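Local coordinates for protein probable zinc protease (PDB 4NNZ) that is probably a zinc-dependent metallopeptidase of the M16 family, forming one subunit of a heterodimeric protease that hydrolyses peptide bonds, at residues A82-D87 with T160-W165; H51-M56 with S183-N188; E126-E131 with A167-M172. All coordinates share one frame; numbering follows the deposited sequence.

Contact 1 (A82-D87 with T160-W165)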
loop_
_atom_site.group_PDB
_atom_site.type_symbol
_atom_site.label_atom_id
_atom_site.label_comp_id
_atom_site.label_asym_id
_atom_site.label_seq_id
_atom_site.Cartn_x
_atom_site.Cartn_y
_atom_site.Cartn_z
ATOM N N ALA A 82 -5.815 -24.472 9.436
ATOM C CA ALA A 82 -5.808 -23.051 9.650
ATOM C C ALA A 82 -5.690 -22.343 8.332
ATOM O O ALA A 82 -5.168 -22.882 7.404
ATOM C CB ALA A 82 -4.666 -22.680 10.546
ATOM N N PHE A 83 -6.159 -21.117 8.267
ATOM C CA PHE A 83 -6.121 -20.366 7.051
ATOM C C PHE A 83 -6.030 -18.902 7.361
ATOM O O PHE A 83 -6.613 -18.425 8.295
ATOM C CB PHE A 83 -7.370 -20.625 6.256
ATOM C CG PHE A 83 -7.292 -20.167 4.844
ATOM C CD1 PHE A 83 -6.112 -20.226 4.140
ATOM C CD2 PHE A 83 -8.404 -19.686 4.213
ATOM C CE1 PHE A 83 -6.042 -19.812 2.834
ATOM C CE2 PHE A 83 -8.342 -19.268 2.907
ATOM C CZ PHE A 83 -7.162 -19.324 2.217
ATOM N N THR A 84 -5.287 -18.191 6.540
ATOM C CA THR A 84 -5.161 -16.770 6.670
ATOM C C THR A 84 -5.487 -16.135 5.354
ATOM O O THR A 84 -5.005 -16.527 4.361
ATOM C CB THR A 84 -3.756 -16.392 7.131
ATOM O OG1 THR A 84 -3.514 -16.965 8.404
ATOM C CG2 THR A 84 -3.612 -14.948 7.253
ATOM N N THR A 85 -6.314 -15.127 5.372
ATOM C CA THR A 85 -6.670 -14.414 4.182
ATOM C C THR A 85 -6.460 -12.963 4.452
ATOM O O THR A 85 -5.840 -12.614 5.395
ATOM C CB THR A 85 -8.121 -14.641 3.802
ATOM O OG1 THR A 85 -8.962 -13.945 4.694
ATOM C CG2 THR A 85 -8.461 -16.039 3.906
ATOM N N ASP A 86 -6.974 -12.123 3.593
ATOM C CA ASP A 86 -6.844 -10.708 3.775
ATOM C C ASP A 86 -7.549 -10.224 4.997
ATOM O O ASP A 86 -7.025 -9.463 5.753
ATOM C CB ASP A 86 -7.396 -10.001 2.559
ATOM C CG ASP A 86 -6.646 -10.345 1.301
ATOM O OD1 ASP A 86 -5.642 -11.051 1.377
ATOM O OD2 ASP A 86 -7.033 -9.919 0.227
ATOM N N ASP A 87 -8.771 -10.667 5.172
ATOM C CA ASP A 87 -9.566 -10.237 6.281
ATOM C C ASP A 87 -9.653 -11.117 7.493
ATOM O O ASP A 87 -10.141 -10.676 8.487
ATOM C CB ASP A 87 -10.959 -9.888 5.808
ATOM C CG ASP A 87 -10.985 -8.636 5.010
ATOM O OD1 ASP A 87 -10.114 -7.812 5.219
ATOM O OD2 ASP A 87 -11.845 -8.471 4.168
ATOM N N THR A 160 -1.952 -5.668 -0.315
ATOM C CA THR A 160 -0.873 -6.416 0.248
ATOM C C THR A 160 -1.007 -7.915 0.084
ATOM O O THR A 160 -2.040 -8.462 0.322
ATOM C CB THR A 160 -0.452 -5.961 1.680
ATOM O OG1 THR A 160 -0.544 -7.038 2.598
ATOM C CG2 THR A 160 -1.236 -4.806 2.169
ATOM N N PRO A 161 0.039 -8.588 -0.338
ATOM C CA PRO A 161 -0.005 -10.034 -0.413
ATOM C C PRO A 161 -0.027 -10.653 0.944
ATOM O O PRO A 161 0.745 -10.303 1.770
ATOM C CB PRO A 161 1.308 -10.381 -1.089
ATOM C CG PRO A 161 2.182 -9.258 -0.841
ATOM C CD PRO A 161 1.306 -8.066 -0.825
ATOM N N THR A 162 -0.899 -11.604 1.152
ATOM C CA THR A 162 -1.024 -12.319 2.401
ATOM C C THR A 162 0.221 -13.046 2.862
ATOM O O THR A 162 0.522 -13.087 4.016
ATOM C CB THR A 162 -2.149 -13.347 2.302
ATOM O OG1 THR A 162 -3.329 -12.726 1.820
ATOM C CG2 THR A 162 -2.437 -13.913 3.587
ATOM N N ILE A 163 0.927 -13.640 1.939
ATOM C CA ILE A 163 2.171 -14.308 2.243
ATOM C C ILE A 163 3.238 -13.372 2.773
ATOM O O ILE A 163 4.025 -13.755 3.582
ATOM C CB ILE A 163 2.707 -15.158 1.081
ATOM C CG1 ILE A 163 3.940 -15.926 1.508
ATOM C CG2 ILE A 163 3.108 -14.309 -0.072
ATOM C CD1 ILE A 163 3.710 -16.919 2.606
ATOM N N GLY A 164 3.215 -12.142 2.309
ATOM C CA GLY A 164 4.166 -11.119 2.653
ATOM C C GLY A 164 5.173 -10.883 1.575
ATOM O O GLY A 164 5.485 -11.769 0.861
ATOM N N TRP A 165 5.652 -9.671 1.428
ATOM C CA TRP A 165 6.722 -9.389 0.495
ATOM C C TRP A 165 8.036 -9.941 1.021
ATOM O O TRP A 165 8.263 -9.961 2.189
ATOM C CB TRP A 165 6.831 -7.898 0.236
ATOM C CG TRP A 165 5.627 -7.222 -0.313
ATOM C CD1 TRP A 165 4.849 -6.334 0.317
ATOM C CD2 TRP A 165 5.094 -7.347 -1.613
ATOM N NE1 TRP A 165 3.871 -5.895 -0.483
ATOM C CE2 TRP A 165 3.996 -6.505 -1.689
ATOM C CE3 TRP A 165 5.426 -8.108 -2.717
ATOM C CZ2 TRP A 165 3.235 -6.402 -2.809
ATOM C CZ3 TRP A 165 4.691 -7.984 -3.822
ATOM C CH2 TRP A 165 3.601 -7.149 -3.870
#
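T162 reaches from the loop toward the end of strand 80-84 and meets it with both branches of its side chain. Its methyl does the packing: CG2 comes to 4.0 Å from CG2 of T84, and the same carbon lies 3.7 Å from the carbonyl O of T84. The hydroxyl faces D86, where OG1 of T162 stands 2.9 Å from OD1 of D86. That pair is close, but its angle is poor and it does not count as a hydrogen bond. With CG2 anti to the backbone N and OG1 beside it (chi1 -51°), T162 lays its methyl on T84, while its hydroxyl has OG of S39 as its partner; threonine suits a place that needs both. T84 likewise turns its methyl to the loop and gives its hydroxyl to OE1 of E54 on helix 49-56. D86 crosses T162 at about a right angle, and its other oxygen, OD2, makes a long, weak ion pair with K149.

Behind this first shell, a weak backbone bond from N of G164 to O of P161, 3.1 Å long, helps shape the loop, and G164 has a positive phi (103°) that glycine, lacking CB, adopts readily. O of G164 bonds to NH1 of R132, and N of W165 to OG1 of T47. The ring carbon CG of P161 sits 3.4 Å above the plane of W165, over the centre of that ring. Strand 80-84 is the edge of its sheet, the place where M16 relatives receive substrate as an added strand, probably also here. With no hydrogen bond across it, the contact unites loop and strand through methyl packing, while the polar groups beside it are tied to third parties.

Contact 2 (H51-M56 with S183-N188)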
loop_
_atom_site.group_PDB
_atom_site.type_symbol
_atom_site.label_atom_id
_atom_site.label_comp_id
_atom_site.label_asym_id
_atom_site.label_seq_id
_atom_site.Cartn_x
_atom_site.Cartn_y
_atom_site.Cartn_z
ATOM N N HIS A 51 -0.193 -14.265 8.487
ATOM C CA HIS A 51 0.048 -15.560 7.955
ATOM C C HIS A 51 1.214 -16.301 8.622
ATOM O O HIS A 51 1.177 -17.479 8.749
ATOM C CB HIS A 51 0.194 -15.457 6.457
ATOM C CG HIS A 51 0.715 -16.692 5.838
ATOM N ND1 HIS A 51 2.045 -17.009 5.847
ATOM C CD2 HIS A 51 0.085 -17.711 5.230
ATOM C CE1 HIS A 51 2.211 -18.178 5.277
ATOM N NE2 HIS A 51 1.037 -18.619 4.883
ATOM N N ALA A 52 2.267 -15.615 8.974
ATOM C CA ALA A 52 3.338 -16.224 9.705
ATOM C C ALA A 52 2.945 -16.650 11.093
ATOM O O ALA A 52 3.332 -17.687 11.565
ATOM C CB ALA A 52 4.520 -15.298 9.775
ATOM N N LEU A 53 2.209 -15.802 11.766
ATOM C CA LEU A 53 1.847 -16.064 13.114
ATOM C C LEU A 53 1.004 -17.298 13.140
ATOM O O LEU A 53 1.113 -18.086 14.035
ATOM C CB LEU A 53 1.109 -14.880 13.699
ATOM C CG LEU A 53 0.663 -14.927 15.151
ATOM C CD1 LEU A 53 1.798 -15.205 16.101
ATOM C CD2 LEU A 53 -0.044 -13.665 15.545
ATOM N N GLU A 54 0.160 -17.451 12.146
ATOM C CA GLU A 54 -0.691 -18.597 12.038
ATOM C C GLU A 54 0.126 -19.828 11.781
ATOM O O GLU A 54 -0.014 -20.817 12.434
ATOM C CB GLU A 54 -1.679 -18.390 10.919
ATOM C CG GLU A 54 -2.418 -19.631 10.499
ATOM C CD GLU A 54 -1.933 -20.193 9.203
ATOM O OE1 GLU A 54 -2.082 -19.546 8.181
ATOM O OE2 GLU A 54 -1.396 -21.286 9.217
ATOM N N HIS A 55 0.989 -19.746 10.808
ATOM C CA HIS A 55 1.862 -20.828 10.487
ATOM C C HIS A 55 2.597 -21.326 11.724
ATOM O O HIS A 55 2.845 -22.489 11.877
ATOM C CB HIS A 55 2.836 -20.365 9.432
ATOM C CG HIS A 55 3.759 -21.426 8.961
ATOM N ND1 HIS A 55 3.536 -22.149 7.820
ATOM C CD2 HIS A 55 4.907 -21.897 9.483
ATOM C CE1 HIS A 55 4.510 -23.017 7.657
ATOM N NE2 HIS A 55 5.355 -22.887 8.655
ATOM N N MET A 56 2.925 -20.432 12.620
ATOM C CA MET A 56 3.724 -20.769 13.763
ATOM C C MET A 56 2.985 -21.518 14.854
ATOM O O MET A 56 3.555 -22.313 15.551
ATOM C CB MET A 56 4.328 -19.506 14.336
ATOM C CG MET A 56 5.801 -19.610 14.549
ATOM S SD MET A 56 6.662 -18.807 13.243
ATOM C CE MET A 56 8.134 -18.363 14.099
ATOM N N SER A 183 -1.631 -7.958 20.102
ATOM C CA SER A 183 -2.562 -6.982 19.636
ATOM C C SER A 183 -3.871 -7.517 19.169
ATOM O O SER A 183 -4.870 -6.931 19.409
ATOM C CB SER A 183 -1.930 -6.145 18.560
ATOM O OG SER A 183 -0.590 -5.948 18.864
ATOM N N TRP A 184 -3.847 -8.601 18.431
ATOM C CA TRP A 184 -5.003 -9.012 17.676
ATOM C C TRP A 184 -5.651 -10.309 18.043
ATOM O O TRP A 184 -6.786 -10.520 17.724
ATOM C CB TRP A 184 -4.657 -9.067 16.212
ATOM C CG TRP A 184 -4.238 -7.819 15.635
ATOM C CD1 TRP A 184 -3.018 -7.514 15.222
ATOM C CD2 TRP A 184 -5.050 -6.701 15.335
ATOM N NE1 TRP A 184 -2.991 -6.276 14.704
ATOM C CE2 TRP A 184 -4.244 -5.758 14.762
ATOM C CE3 TRP A 184 -6.386 -6.407 15.511
ATOM C CZ2 TRP A 184 -4.708 -4.561 14.361
ATOM C CZ3 TRP A 184 -6.835 -5.221 15.117
ATOM C CH2 TRP A 184 -6.012 -4.309 14.560
ATOM N N TYR A 185 -4.918 -11.201 18.661
ATOM C CA TYR A 185 -5.486 -12.466 19.024
ATOM C C TYR A 185 -6.148 -12.335 20.354
ATOM O O TYR A 185 -5.619 -12.720 21.353
ATOM C CB TYR A 185 -4.411 -13.523 19.055
ATOM C CG TYR A 185 -4.238 -14.230 17.760
ATOM C CD1 TYR A 185 -3.910 -13.549 16.614
ATOM C CD2 TYR A 185 -4.396 -15.573 17.678
ATOM C CE1 TYR A 185 -3.758 -14.197 15.420
ATOM C CE2 TYR A 185 -4.240 -16.222 16.490
ATOM C CZ TYR A 185 -3.927 -15.526 15.373
ATOM O OH TYR A 185 -3.783 -16.192 14.219
ATOM N N ALA A 186 -7.306 -11.745 20.359
ATOM C CA ALA A 186 -7.968 -11.479 21.579
ATOM C C ALA A 186 -9.414 -11.879 21.468
ATOM O O ALA A 186 -9.976 -11.867 20.404
ATOM C CB ALA A 186 -7.843 -10.029 21.917
ATOM N N PRO A 187 -10.046 -12.151 22.600
ATOM C CA PRO A 187 -11.395 -12.687 22.652
ATOM C C PRO A 187 -12.375 -11.768 22.023
ATOM O O PRO A 187 -13.291 -12.206 21.400
ATOM C CB PRO A 187 -11.658 -12.777 24.133
ATOM C CG PRO A 187 -10.320 -12.752 24.778
ATOM C CD PRO A 187 -9.275 -12.613 23.742
ATOM N N ASN A 188 -12.143 -10.487 22.147
ATOM C CA ASN A 188 -13.032 -9.525 21.582
ATOM C C ASN A 188 -12.713 -9.281 20.131
ATOM O O ASN A 188 -13.345 -8.491 19.488
ATOM C CB ASN A 188 -13.042 -8.247 22.385
ATOM C CG ASN A 188 -11.667 -7.750 22.725
ATOM O OD1 ASN A 188 -10.926 -8.396 23.421
ATOM N ND2 ASN A 188 -11.347 -6.578 22.256
#
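The phenol oxygen of Y185 hydrogen bonds with OH of Y91, and this bond holds the far end of a ring whose CD1-CE1 flank meets L53 of helix 49-56. L53 supplies the chief contact: its CD2 is 3.8 Å from CE1 of Y185, and the same methyl is 4.0 Å from CD1 of that ring. CD2 comes to the ring obliquely, and the two side chains run alongside each other in opposite senses. The leucine extends from its helix with CG anti to the backbone N (chi1 -178°), which carries the branched end out to the ring. A tyrosine suits the other side because its carbon ring can line an apolar contact while its hydroxyl bonds to that of Y91.

E54 touches only loosely, with CB 4.5 Å from OH of Y185, and its carboxylate turns from the tyrosine to OG1 of T84. H51, E54 and H55 match the HxxEH sequence of M16 peptidases, in which the two histidines bind zinc; L53 thus occupies a variable position of that motif and points to the protein interior.

Y185 is the first residue to leave helical angles after helix 174-184, and it is the centre of an inverse gamma turn that leads the chain toward strand 190-196. Its ring stacks with Y35 of strand 28-35 and touches T89 of strand 89-96, while L53 also rests on L177, W180 and Y181. The pair therefore fills the junction where helix 49-56, the end of helix 174-184 and the six-stranded sheet come together.

Contact 3 (E126-E131 with A167-M172)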
loop_
_atom_site.group_PDB
_atom_site.type_symbol
_atom_site.label_atom_id
_atom_site.label_comp_id
_atom_site.label_asym_id
_atom_site.label_seq_id
_atom_site.Cartn_x
_atom_site.Cartn_y
_atom_site.Cartn_z
ATOM N N GLU A 126 12.317 -19.466 7.568
ATOM C CA GLU A 126 12.901 -19.982 6.354
ATOM C C GLU A 126 11.939 -20.793 5.540
ATOM O O GLU A 126 11.955 -20.738 4.340
ATOM C CB GLU A 126 14.118 -20.810 6.656
ATOM C CG GLU A 126 15.054 -20.178 7.632
ATOM C CD GLU A 126 15.790 -19.022 7.046
ATOM O OE1 GLU A 126 15.949 -18.998 5.833
ATOM O OE2 GLU A 126 16.200 -18.137 7.797
ATOM N N VAL A 127 11.107 -21.555 6.209
ATOM C CA VAL A 127 10.109 -22.321 5.540
ATOM C C VAL A 127 9.193 -21.366 4.830
ATOM O O VAL A 127 8.850 -21.569 3.701
ATOM C CB VAL A 127 9.280 -23.109 6.565
ATOM C CG1 VAL A 127 8.043 -23.712 5.965
ATOM C CG2 VAL A 127 10.088 -24.178 7.224
ATOM N N ILE A 128 8.781 -20.322 5.515
ATOM C CA ILE A 128 7.872 -19.369 4.958
ATOM C C ILE A 128 8.470 -18.673 3.784
ATOM O O ILE A 128 7.831 -18.508 2.791
ATOM C CB ILE A 128 7.481 -18.365 6.018
ATOM C CG1 ILE A 128 6.690 -19.063 7.083
ATOM C CG2 ILE A 128 6.618 -17.278 5.451
ATOM C CD1 ILE A 128 6.512 -18.240 8.316
ATOM N N LYS A 129 9.706 -18.268 3.912
ATOM C CA LYS A 129 10.360 -17.579 2.853
ATOM C C LYS A 129 10.447 -18.509 1.699
ATOM O O LYS A 129 10.294 -18.141 0.563
ATOM C CB LYS A 129 11.753 -17.221 3.276
ATOM C CG LYS A 129 11.829 -16.033 4.180
ATOM C CD LYS A 129 13.241 -15.548 4.278
ATOM C CE LYS A 129 13.946 -16.104 5.480
ATOM N NZ LYS A 129 15.350 -15.684 5.403
ATOM N N GLU A 130 10.748 -19.741 2.017
ATOM C CA GLU A 130 10.865 -20.745 1.021
ATOM C C GLU A 130 9.546 -20.956 0.342
ATOM O O GLU A 130 9.482 -21.046 -0.838
ATOM C CB GLU A 130 11.364 -22.009 1.680
ATOM C CG GLU A 130 11.349 -23.231 0.815
ATOM C CD GLU A 130 12.379 -23.166 -0.268
ATOM O OE1 GLU A 130 12.853 -22.068 -0.578
ATOM O OE2 GLU A 130 12.723 -24.209 -0.819
ATOM N N GLU A 131 8.482 -20.987 1.108
ATOM C CA GLU A 131 7.158 -21.137 0.570
ATOM C C GLU A 131 6.806 -19.989 -0.368
ATOM O O GLU A 131 6.105 -20.190 -1.306
ATOM C CB GLU A 131 6.134 -21.293 1.695
ATOM C CG GLU A 131 4.720 -20.853 1.368
ATOM C CD GLU A 131 3.696 -21.316 2.363
ATOM O OE1 GLU A 131 3.771 -20.900 3.518
ATOM O OE2 GLU A 131 2.801 -22.088 1.992
ATOM N N ALA A 167 11.035 -8.943 1.096
ATOM C CA ALA A 167 11.808 -8.026 1.846
ATOM C C ALA A 167 11.303 -7.962 3.251
ATOM O O ALA A 167 12.069 -7.839 4.156
ATOM C CB ALA A 167 11.747 -6.675 1.198
ATOM N N ASP A 168 10.006 -7.990 3.436
ATOM C CA ASP A 168 9.446 -8.002 4.762
ATOM C C ASP A 168 9.713 -9.276 5.538
ATOM O O ASP A 168 10.060 -9.232 6.667
ATOM C CB ASP A 168 7.956 -7.647 4.743
ATOM C CG ASP A 168 7.675 -6.349 4.046
ATOM O OD1 ASP A 168 8.596 -5.625 3.757
ATOM O OD2 ASP A 168 6.532 -6.050 3.752
ATOM N N LEU A 169 9.560 -10.414 4.907
ATOM C CA LEU A 169 9.816 -11.672 5.541
ATOM C C LEU A 169 11.254 -11.730 5.923
ATOM O O LEU A 169 11.609 -12.234 6.942
ATOM C CB LEU A 169 9.489 -12.805 4.602
ATOM C CG LEU A 169 8.091 -12.815 4.026
ATOM C CD1 LEU A 169 7.970 -13.799 2.906
ATOM C CD2 LEU A 169 7.046 -13.087 5.068
ATOM N N GLN A 170 12.080 -11.173 5.076
ATOM C CA GLN A 170 13.501 -11.121 5.293
ATOM C C GLN A 170 13.879 -10.353 6.510
ATOM O O GLN A 170 14.882 -10.619 7.070
ATOM C CB GLN A 170 14.208 -10.558 4.093
ATOM C CG GLN A 170 14.657 -11.626 3.145
ATOM C CD GLN A 170 14.995 -11.097 1.782
ATOM O OE1 GLN A 170 14.768 -9.944 1.471
ATOM N NE2 GLN A 170 15.546 -11.947 0.960
ATOM N N ARG A 171 13.080 -9.381 6.889
ATOM C CA ARG A 171 13.330 -8.591 8.064
ATOM C C ARG A 171 12.489 -8.882 9.265
ATOM O O ARG A 171 12.652 -8.241 10.247
ATOM C CB ARG A 171 13.222 -7.125 7.723
ATOM C CG ARG A 171 14.362 -6.648 6.872
ATOM C CD ARG A 171 14.075 -5.338 6.218
ATOM N NE ARG A 171 12.850 -5.336 5.472
ATOM C CZ ARG A 171 12.328 -4.262 4.931
ATOM N NH1 ARG A 171 12.945 -3.124 5.034
ATOM N NH2 ARG A 171 11.212 -4.334 4.258
ATOM N N MET A 172 11.592 -9.837 9.193
ATOM C CA MET A 172 10.658 -10.094 10.268
ATOM C C MET A 172 11.331 -10.640 11.496
ATOM O O MET A 172 12.350 -11.255 11.401
ATOM C CB MET A 172 9.579 -11.038 9.782
ATOM C CG MET A 172 8.497 -11.381 10.768
ATOM S SD MET A 172 7.125 -12.176 9.952
ATOM C CE MET A 172 7.503 -13.868 10.211
#
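K129 and L169 each turn CG to lie beside their own backbone N, chi1 -78° in the lysine and -55° in the leucine, and their side chains then pass one another pointing opposite ways. CG of K129 comes to 4.0 Å from CB of L169. The lysine works here through its methylenes: its first two torsions set CG against L169 and CD 4.3 Å from CG of Q170. The bend at chi3 (-95°) then turns the ammonium aside, back along its own helix, where NZ of K129 makes a weak salt bridge of 3.4 Å to OE1 of E126. A long side chain with an aliphatic stem and a charged tip fits such a border, where the greasy part can pack and the charge can stay near solvent.

On the buried side the contact is fully apolar: CG2 of I128 meets CD2 of L169 at 4.2 Å. The branched I128 and L169 suit this interior position, as neither brings a polar group to be satisfied.

Within 167-172, R171 folds back on its own segment. NE of R171 donates to the carbonyl O of A167 over 2.9 Å, coming from above the carbonyl plane, while NH2 of R171 forms a weak bond and salt bridge of 3.0 Å with OD1 of D168, which lies at the guanidinium edge and in its plane. The third nitrogen, NH1, bonds to the O of K224 in the second subunit.

The two helical segments run antiparallel, their axes 10.0 Å apart at an angle of 170°. Helix 118-137 is thus flanked by the short helix 166-171. I128 of helix 118-137 rests on A52 of helix 49-56, and M172 touches L49 and A52 as well as F121 and I125 of helix 118-137.

Contact 2 is the most buried of the three, an aromatic-aliphatic pair; contacts 1 and 3 are partly buried, one mixing methyls with nearby polar groups, the other grading from apolar interior to charged border. None has a hydrogen bond across its segments. Helix 49-56 joins them: contact 2 contains it, H51 packs on I163 of contact 1, and A52 packs on M172 of contact 3, with CB of A52 3.3 Å from CE of M172. I163 and L169 bring contacts 1 and 3 together. Along the chain, contacts 1 and 3 are both nested within the loop that contact 2 closes, while their own segments alternate.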